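Local coordinates for protein probable mRNA-capping enzyme (Mimivirus, PDB 2QY2) that removes the terminal phosphate from the 5' end of nascent mRNA through this RNA triphosphatase domain of a trifunctional capping enzyme that also adds the guanylate cap and methylates it, at residues 184-189 with 216-221. Residues are numbered along the deposited sequence; the frame is centred on the assembly and turned at random.
Sequences NKNSRI and LINKID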
loop_
_atom_site.group_PDB
_atom_site.type_symbol
_atom_site.label_atom_id
_atom_site.label_comp_id
_atom_site.label_asym_id
_atom_site.label_seq_id
_atom_site.Cartn_x
_atom_site.Cartn_y
_atom_site.Cartn_z
ATOM N N ASN A 184 16.671 -1.278 -7.229
ATOM C CA ASN A 184 17.420 -2.450 -7.697
ATOM C C ASN A 184 16.392 -3.501 -8.106
ATOM O O ASN A 184 15.183 -3.290 -7.948
ATOM C CB ASN A 184 18.433 -3.002 -6.656
ATOM C CG ASN A 184 17.802 -3.344 -5.312
ATOM O OD1 ASN A 184 16.906 -4.178 -5.227
ATOM N ND2 ASN A 184 18.290 -2.711 -4.259
ATOM N N LYS A 185 16.881 -4.647 -8.569
ATOM C CA LYS A 185 16.041 -5.756 -9.025
ATOM C C LYS A 185 15.061 -6.371 -8.015
ATOM O O LYS A 185 14.038 -6.940 -8.405
ATOM C CB LYS A 185 16.943 -6.869 -9.589
ATOM C CG LYS A 185 17.988 -7.397 -8.597
ATOM C CD LYS A 185 18.957 -8.363 -9.237
ATOM C CE LYS A 185 19.729 -9.160 -8.199
ATOM N NZ LYS A 185 20.500 -10.262 -8.833
ATOM N N ASN A 186 15.379 -6.263 -6.727
ATOM C CA ASN A 186 14.545 -6.880 -5.691
ATOM C C ASN A 186 13.798 -5.941 -4.761
ATOM O O ASN A 186 13.040 -6.411 -3.908
ATOM C CB ASN A 186 15.388 -7.803 -4.809
ATOM C CG ASN A 186 16.251 -8.766 -5.592
ATOM O OD1 ASN A 186 17.455 -8.859 -5.351
ATOM N ND2 ASN A 186 15.648 -9.486 -6.524
ATOM N N SER A 187 14.002 -4.636 -4.914
ATOM C CA SER A 187 13.374 -3.663 -4.030
ATOM C C SER A 187 12.798 -2.439 -4.712
ATOM O O SER A 187 13.299 -1.997 -5.745
ATOM C CB SER A 187 14.369 -3.232 -2.956
ATOM O OG SER A 187 14.701 -4.320 -2.122
ATOM N N ARG A 188 11.802 -1.849 -4.048
ATOM C CA ARG A 188 11.091 -0.676 -4.537
ATOM C C ARG A 188 10.705 0.234 -3.377
ATOM O O ARG A 188 10.249 -0.242 -2.342
ATOM C CB ARG A 188 9.822 -1.136 -5.259
ATOM C CG ARG A 188 9.288 -0.196 -6.315
ATOM C CD ARG A 188 8.041 -0.776 -6.969
ATOM N NE ARG A 188 6.906 -0.763 -6.043
ATOM C CZ ARG A 188 6.232 -1.841 -5.642
ATOM N NH1 ARG A 188 6.553 -3.047 -6.098
ATOM N NH2 ARG A 188 5.309 -1.724 -4.695
ATOM N N ILE A 189 10.910 1.538 -3.548
ATOM C CA ILE A 189 10.548 2.532 -2.538
ATOM C C ILE A 189 9.243 3.172 -3.023
ATOM O O ILE A 189 9.169 3.646 -4.147
ATOM C CB ILE A 189 11.648 3.640 -2.390
ATOM C CG1 ILE A 189 12.954 3.040 -1.849
ATOM C CG2 ILE A 189 11.156 4.819 -1.521
ATOM C CD1 ILE A 189 12.919 2.605 -0.404
ATOM N N LEU A 216 9.340 -5.361 -1.317
ATOM C CA LEU A 216 10.177 -6.345 -1.981
ATOM C C LEU A 216 9.494 -6.868 -3.236
ATOM O O LEU A 216 8.270 -6.934 -3.300
ATOM C CB LEU A 216 10.516 -7.509 -1.054
ATOM C CG LEU A 216 11.455 -7.256 0.125
ATOM C CD1 LEU A 216 11.895 -8.615 0.649
ATOM C CD2 LEU A 216 12.682 -6.437 -0.280
ATOM N N ILE A 217 10.301 -7.112 -4.263
ATOM C CA ILE A 217 9.842 -7.665 -5.539
ATOM C C ILE A 217 10.198 -9.161 -5.459
ATOM O O ILE A 217 9.468 -10.008 -5.971
ATOM C CB ILE A 217 10.551 -6.964 -6.744
ATOM C CG1 ILE A 217 10.262 -5.451 -6.718
ATOM C CG2 ILE A 217 10.098 -7.568 -8.092
ATOM C CD1 ILE A 217 11.167 -4.610 -7.627
ATOM N N ASN A 218 11.341 -9.461 -4.832
ATOM C CA ASN A 218 11.825 -10.833 -4.625
ATOM C C ASN A 218 12.433 -10.885 -3.229
ATOM O O ASN A 218 12.773 -9.843 -2.658
ATOM C CB ASN A 218 12.928 -11.221 -5.633
ATOM C CG ASN A 218 12.482 -11.107 -7.080
ATOM O OD1 ASN A 218 11.621 -11.855 -7.534
ATOM N ND2 ASN A 218 13.045 -10.140 -7.799
ATOM N N LYS A 219 12.597 -12.099 -2.698
ATOM C CA LYS A 219 13.208 -12.312 -1.384
ATOM C C LYS A 219 14.677 -11.875 -1.411
ATOM O O LYS A 219 15.346 -11.982 -2.439
ATOM C CB LYS A 219 13.149 -13.798 -1.007
ATOM C CG LYS A 219 13.907 -14.192 0.286
ATOM C CD LYS A 219 14.170 -15.700 0.455
ATOM C CE LYS A 219 15.183 -16.273 -0.541
ATOM N NZ LYS A 219 14.631 -16.441 -1.914
ATOM N N ILE A 220 15.127 -11.297 -0.301
ATOM C CA ILE A 220 16.518 -10.895 -0.143
ATOM C C ILE A 220 16.965 -11.349 1.233
ATOM O O ILE A 220 16.138 -11.659 2.104
ATOM C CB ILE A 220 16.739 -9.348 -0.265
ATOM C CG1 ILE A 220 15.864 -8.564 0.723
ATOM C CG2 ILE A 220 16.489 -8.896 -1.675
ATOM C CD1 ILE A 220 16.143 -7.065 0.713
ATOM N N ASP A 221 18.280 -11.376 1.425
ATOM C CA ASP A 221 18.867 -11.732 2.703
ATOM C C ASP A 221 18.483 -10.598 3.663
ATOM O O ASP A 221 18.376 -9.440 3.248
ATOM C CB ASP A 221 20.389 -11.810 2.564
ATOM C CG ASP A 221 21.048 -12.370 3.798
ATOM O OD1 ASP A 221 21.077 -13.601 3.945
ATOM O OD2 ASP A 221 21.493 -11.585 4.644
HETATM O O HOH W 1 6.651 -5.954 -5.158
#
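S187 and L216 face each other as an antiparallel, non-hydrogen-bonded pair where strands 187-197 and 209-216 meet at one end of the triphosphatase's eight-stranded antiparallel beta barrel, the tunnel fold of this domain. Just beyond the pair, the I217 backbone N donates to N186 O at 2.8 Å in a nearly straight bond (176°). The same oxygen is approached by L216 CA at 3.5 Å, a CA-H...O contact.

The close packing lies on the face carrying S187 and L216, which helix 222-236 helps to cover. L216 CD2 comes within 3.5 Å of S187 OG, and that hydroxyl is hydrogen-bonded to E228 of the helix. Alongside, I220 CG2 sits 3.5 Å from N186 CB, the two side chains running antiparallel past one another; I220 also touches L225 and E228.

The outer side is looser and more exposed. I217, with CG1 anti to its carbonyl carbon (chi1 -59°), extends CD1 to 3.8 Å from K185 O, while the N218 amide stands almost perpendicular to that of N186. A water donates to L216 O and is weakly held by R188 NH1; the R188 guanidinium also salt-bridges D190. The turn leading into strand 187-197 is an Asx turn: N184, whose ND2 is hydrogen-bonded to E228, accepts through OD1 from the N186 backbone N at 3.0 Å, in its carbonyl plane and on a lone pair.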